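Local coordinates for Cog5 (Kluyveromyces lactis, PDB 4U6U), which probably helps tether transport vesicles at the Golgi, pairing with Cog7 within the conserved oligomeric Golgi complex, at residues L52-G65 and E105-D117. The protein carries 7 engineered substitutions. Sequence-based numbering, arbitrary orientation.
Engineered in segment 52-65: Ala60 (natural residue Glu), Ala61 (natural residue Gln).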
loop_
_atom_site.group_PDB
_atom_site.type_symbol
_atom_site.label_atom_id
_atom_site.label_comp_id
_atom_site.label_asym_id
_atom_site.label_seq_id
_atom_site.Cartn_x
_atom_site.Cartn_y
_atom_site.Cartn_z
ATOM N N LEU B 52 -12.709 -13.460 -3.248
ATOM C CA LEU B 52 -12.773 -12.846 -1.945
ATOM C C LEU B 52 -14.168 -12.961 -1.326
ATOM O O LEU B 52 -14.946 -13.879 -1.601
ATOM C CB LEU B 52 -12.325 -11.382 -2.062
ATOM C CG LEU B 52 -11.653 -10.674 -0.880
ATOM C CD1 LEU B 52 -10.609 -11.574 -0.224
ATOM C CD2 LEU B 52 -11.027 -9.364 -1.348
ATOM N N GLU B 53 -14.443 -12.014 -0.455
ATOM C CA GLU B 53 -15.737 -11.772 0.116
ATOM C C GLU B 53 -15.573 -10.285 0.420
ATOM O O GLU B 53 -14.841 -9.915 1.338
ATOM C CB GLU B 53 -15.982 -12.666 1.346
ATOM C CG GLU B 53 -17.416 -12.743 1.892
ATOM C CD GLU B 53 -18.273 -13.822 1.281
ATOM O OE1 GLU B 53 -19.471 -13.892 1.654
ATOM O OE2 GLU B 53 -17.746 -14.604 0.460
ATOM N N THR B 54 -16.210 -9.429 -0.376
ATOM C CA THR B 54 -15.983 -7.984 -0.265
ATOM C C THR B 54 -16.915 -7.281 0.727
ATOM O O THR B 54 -18.128 -7.504 0.729
ATOM C CB THR B 54 -16.131 -7.287 -1.641
ATOM O OG1 THR B 54 -17.464 -7.469 -2.140
ATOM C CG2 THR B 54 -15.150 -7.858 -2.639
ATOM N N ASP B 55 -16.314 -6.426 1.556
ATOM C CA ASP B 55 -17.014 -5.578 2.528
ATOM C C ASP B 55 -17.967 -6.373 3.413
ATOM O O ASP B 55 -19.085 -5.950 3.712
ATOM C CB ASP B 55 -17.750 -4.443 1.818
ATOM C CG ASP B 55 -16.802 -3.387 1.288
ATOM O OD1 ASP B 55 -15.653 -3.329 1.773
ATOM O OD2 ASP B 55 -17.200 -2.618 0.390
ATOM N N SER B 56 -17.471 -7.527 3.833
ATOM C CA SER B 56 -18.190 -8.491 4.644
ATOM C C SER B 56 -17.096 -9.129 5.482
ATOM O O SER B 56 -16.433 -10.092 5.077
ATOM C CB SER B 56 -18.961 -9.496 3.800
ATOM O OG SER B 56 -18.081 -10.224 2.989
ATOM N N THR B 57 -16.918 -8.535 6.656
ATOM C CA THR B 57 -15.842 -8.826 7.591
ATOM C C THR B 57 -16.129 -10.024 8.483
ATOM O O THR B 57 -16.148 -9.895 9.706
ATOM C CB THR B 57 -15.555 -7.587 8.480
ATOM O OG1 THR B 57 -14.922 -8.001 9.695
ATOM C CG2 THR B 57 -16.852 -6.851 8.819
ATOM N N ASP B 58 -16.352 -11.191 7.878
ATOM C CA ASP B 58 -16.866 -12.312 8.649
ATOM C C ASP B 58 -15.717 -13.190 9.141
ATOM O O ASP B 58 -15.972 -14.289 9.642
ATOM C CB ASP B 58 -17.889 -13.142 7.838
ATOM C CG ASP B 58 -17.371 -13.576 6.467
ATOM O OD1 ASP B 58 -16.249 -14.117 6.394
ATOM O OD2 ASP B 58 -18.093 -13.392 5.459
ATOM N N ASP B 59 -14.479 -12.712 8.914
ATOM C CA ASP B 59 -13.324 -12.778 9.858
ATOM C C ASP B 59 -11.902 -13.326 9.486
ATOM O O ASP B 59 -10.961 -12.571 9.709
ATOM C CB ASP B 59 -13.717 -13.513 11.144
ATOM C CG ASP B 59 -13.026 -12.940 12.374
ATOM O OD1 ASP B 59 -11.836 -12.556 12.281
ATOM O OD2 ASP B 59 -13.679 -12.865 13.437
ATOM N N ALA B 60 -11.632 -14.542 8.977
ATOM C CA ALA B 60 -12.327 -15.405 8.001
ATOM C C ALA B 60 -12.215 -14.775 6.614
ATOM O O ALA B 60 -11.297 -15.107 5.867
ATOM C CB ALA B 60 -13.759 -15.697 8.359
ATOM N N ALA B 61 -13.119 -13.869 6.259
ATOM C CA ALA B 61 -13.026 -13.214 4.956
ATOM C C ALA B 61 -11.763 -12.353 4.877
ATOM O O ALA B 61 -11.270 -12.046 3.789
ATOM C CB ALA B 61 -14.262 -12.372 4.694
ATOM N N LEU B 62 -11.244 -11.993 6.050
ATOM C CA LEU B 62 -10.010 -11.223 6.201
ATOM C C LEU B 62 -8.803 -12.127 6.070
ATOM O O LEU B 62 -7.785 -11.736 5.502
ATOM C CB LEU B 62 -9.984 -10.487 7.550
ATOM C CG LEU B 62 -8.819 -9.545 7.899
ATOM C CD1 LEU B 62 -7.678 -10.275 8.601
ATOM C CD2 LEU B 62 -8.305 -8.803 6.667
ATOM N N ALA B 63 -8.890 -13.321 6.643
ATOM C CA ALA B 63 -7.821 -14.292 6.465
ATOM C C ALA B 63 -7.571 -14.560 4.978
ATOM O O ALA B 63 -6.427 -14.731 4.562
ATOM C CB ALA B 63 -8.154 -15.584 7.189
ATOM N N CYS B 64 -8.632 -14.561 4.172
ATOM C CA CYS B 64 -8.471 -14.737 2.732
ATOM C C CYS B 64 -7.777 -13.534 2.118
ATOM O O CYS B 64 -6.964 -13.665 1.211
ATOM C CB CYS B 64 -9.814 -14.963 2.039
ATOM S SG CYS B 64 -9.662 -15.127 0.227
ATOM N N GLY B 65 -8.124 -12.352 2.603
ATOM C CA GLY B 65 -7.548 -11.129 2.081
ATOM C C GLY B 65 -6.055 -11.021 2.316
ATOM O O GLY B 65 -5.326 -10.498 1.482
ATOM N N GLU B 105 -9.244 -4.069 -6.227
ATOM C CA GLU B 105 -10.340 -4.644 -5.457
ATOM C C GLU B 105 -9.906 -4.943 -4.004
ATOM O O GLU B 105 -10.681 -4.762 -3.054
ATOM C CB GLU B 105 -10.878 -5.907 -6.135
ATOM C CG GLU B 105 -12.171 -6.426 -5.503
ATOM C CD GLU B 105 -12.212 -7.934 -5.386
ATOM O OE1 GLU B 105 -12.542 -8.443 -4.291
ATOM O OE2 GLU B 105 -11.925 -8.609 -6.396
ATOM N N LEU B 106 -8.667 -5.407 -3.847
ATOM C CA LEU B 106 -8.102 -5.722 -2.534
ATOM C C LEU B 106 -7.933 -4.454 -1.708
ATOM O O LEU B 106 -8.200 -4.444 -0.504
ATOM C CB LEU B 106 -6.759 -6.435 -2.688
ATOM C CG LEU B 106 -6.279 -7.416 -1.613
ATOM C CD1 LEU B 106 -5.834 -6.713 -0.356
ATOM C CD2 LEU B 106 -7.372 -8.420 -1.288
ATOM N N LEU B 107 -7.443 -3.409 -2.370
ATOM C CA LEU B 107 -7.257 -2.090 -1.773
ATOM C C LEU B 107 -8.576 -1.551 -1.226
ATOM O O LEU B 107 -8.660 -1.049 -0.095
ATOM C CB LEU B 107 -6.703 -1.112 -2.815
ATOM C CG LEU B 107 -5.214 -0.800 -2.920
ATOM C CD1 LEU B 107 -4.705 -0.264 -1.611
ATOM C CD2 LEU B 107 -4.426 -2.025 -3.318
ATOM N N ARG B 108 -9.609 -1.676 -2.052
ATOM C CA ARG B 108 -10.941 -1.248 -1.686
ATOM C C ARG B 108 -11.291 -2.026 -0.422
ATOM O O ARG B 108 -11.627 -1.431 0.598
ATOM C CB ARG B 108 -11.931 -1.529 -2.827
ATOM C CG ARG B 108 -13.228 -0.726 -2.820
ATOM C CD ARG B 108 -14.175 -1.190 -3.937
ATOM N NE ARG B 108 -13.488 -1.457 -5.201
ATOM C CZ ARG B 108 -13.387 -2.665 -5.761
ATOM N NH1 ARG B 108 -13.918 -3.729 -5.162
ATOM N NH2 ARG B 108 -12.738 -2.818 -6.914
ATOM N N TYR B 109 -11.127 -3.349 -0.473
ATOM C CA TYR B 109 -11.460 -4.198 0.664
ATOM C C TYR B 109 -10.760 -3.766 1.947
ATOM O O TYR B 109 -11.380 -3.740 3.014
ATOM C CB TYR B 109 -11.103 -5.658 0.398
ATOM C CG TYR B 109 -11.366 -6.515 1.619
ATOM C CD1 TYR B 109 -12.650 -6.948 1.909
ATOM C CD2 TYR B 109 -10.344 -6.844 2.512
ATOM C CE1 TYR B 109 -12.910 -7.713 3.031
ATOM C CE2 TYR B 109 -10.597 -7.606 3.642
ATOM C CZ TYR B 109 -11.886 -8.039 3.896
ATOM O OH TYR B 109 -12.171 -8.799 5.012
ATOM N N LEU B 110 -9.475 -3.434 1.849
ATOM C CA LEU B 110 -8.696 -3.128 3.044
ATOM C C LEU B 110 -9.058 -1.774 3.624
ATOM O O LEU B 110 -9.287 -1.656 4.828
ATOM C CB LEU B 110 -7.198 -3.168 2.762
ATOM C CG LEU B 110 -6.562 -4.536 2.496
ATOM C CD1 LEU B 110 -5.060 -4.384 2.231
ATOM C CD2 LEU B 110 -6.830 -5.506 3.638
ATOM N N SER B 111 -9.088 -0.754 2.771
ATOM C CA SER B 111 -9.313 0.619 3.221
ATOM C C SER B 111 -10.721 0.812 3.781
ATOM O O SER B 111 -10.907 1.519 4.770
ATOM C CB SER B 111 -9.064 1.607 2.083
ATOM O OG SER B 111 -9.969 1.404 1.014
ATOM N N THR B 112 -11.713 0.185 3.160
ATOM C CA THR B 112 -13.073 0.321 3.657
ATOM C C THR B 112 -13.240 -0.482 4.943
ATOM O O THR B 112 -14.013 -0.108 5.808
ATOM C CB THR B 112 -14.139 -0.123 2.625
ATOM O OG1 THR B 112 -14.100 -1.540 2.469
ATOM C CG2 THR B 112 -13.933 0.567 1.266
ATOM N N ASN B 113 -12.525 -1.589 5.080
ATOM C CA ASN B 113 -12.609 -2.352 6.324
ATOM C C ASN B 113 -11.859 -1.666 7.471
ATOM O O ASN B 113 -12.238 -1.788 8.632
ATOM C CB ASN B 113 -12.088 -3.778 6.124
ATOM C CG ASN B 113 -13.153 -4.827 6.390
ATOM O OD1 ASN B 113 -13.322 -5.282 7.524
ATOM N ND2 ASN B 113 -13.880 -5.214 5.344
ATOM N N LEU B 114 -10.780 -0.966 7.143
ATOM C CA LEU B 114 -10.009 -0.236 8.141
ATOM C C LEU B 114 -10.733 1.048 8.559
ATOM O O LEU B 114 -10.754 1.411 9.739
ATOM C CB LEU B 114 -8.610 0.089 7.616
ATOM C CG LEU B 114 -7.740 0.974 8.510
ATOM C CD1 LEU B 114 -7.470 0.289 9.842
ATOM C CD2 LEU B 114 -6.433 1.342 7.817
ATOM N N THR B 115 -11.294 1.760 7.584
ATOM C CA THR B 115 -12.005 2.996 7.892
ATOM C C THR B 115 -13.176 2.684 8.831
ATOM O O THR B 115 -13.321 3.296 9.887
ATOM C CB THR B 115 -12.533 3.726 6.595
ATOM O OG1 THR B 115 -13.145 2.788 5.702
ATOM C CG2 THR B 115 -11.413 4.423 5.845
ATOM N N ARG B 116 -13.961 1.678 8.456
ATOM C CA ARG B 116 -15.118 1.229 9.221
ATOM C C ARG B 116 -14.742 0.777 10.616
ATOM O O ARG B 116 -15.455 1.062 11.581
ATOM C CB ARG B 116 -15.844 0.137 8.437
ATOM C CG ARG B 116 -17.090 -0.419 9.065
ATOM C CD ARG B 116 -17.837 -1.190 8.005
ATOM N NE ARG B 116 -17.151 -2.402 7.585
ATOM C CZ ARG B 116 -17.168 -2.852 6.332
ATOM N NH1 ARG B 116 -17.825 -2.173 5.392
ATOM N NH2 ARG B 116 -16.516 -3.966 6.012
ATOM N N ASP B 117 -13.615 0.086 10.729
ATOM C CA ASP B 117 -13.188 -0.424 12.021
ATOM C C ASP B 117 -12.621 0.709 12.895
ATOM O O ASP B 117 -12.484 0.566 14.099
ATOM C CB ASP B 117 -12.173 -1.559 11.836
ATOM C CG ASP B 117 -12.844 -2.895 11.498
ATOM O OD1 ASP B 117 -14.089 -2.928 11.336
ATOM O OD2 ASP B 117 -12.125 -3.915 11.382
#
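Tyr109 reaches from helix 92-118 into the bend formed by the linker at 52-57 and the start of helix 61-81, so a loop and a helix start pack together against a second helix, around one aromatic ring, in the all-helical fold of this Cog5 fragment. The side chain extends off its helix, CG lying anti to the backbone N (chi1 176°), and carries the ring between the linker and the following helix. Leu62 CD2 meets the ring edge at Tyr109 CE2, 4.0 Å away, and the phenol oxygen ends beside the backbone, with Tyr109 OH 3.5 Å from Leu62 CA. On the linker side, Tyr109 CE1 lies 3.4 Å from Glu53 O, and the amide N of Asp55 stands at the ring edge near CD1. Gly65 faces the ring, and its O lies 4.0 Å from Leu106 CD2. Leu52 CD2 fills the adjoining corner, 3.8 Å from Leu106 CD2, the two side chains crossing at about a right angle; Ile68 touches both leucines. This corner is not purely apolar, because the Glu105 carboxylate reaches Leu52 CD2 (3.4 Å from OE1) and Thr54 CG2. Replacing Tyr109 by alanine is likely to leave a gap between linker and helix, and Leu62 CD2 without its ring. At the exposed side, Thr112 OG1 donates a hydrogen bond to Asp55 OD1, modelled at 2.5 Å, a length made doubtful by the poor order of the aspartate. Arg116 NH2 remains 4.4 Å from Asp55 OD1, beyond a salt bridge. Asn113 OD1 touches Thr57 CB and bonds weakly to Arg130. This mixed chemistry, a ring and leucines against linker backbone, is consistent with the linker being kept against the helix mainly by packing around the tyrosine.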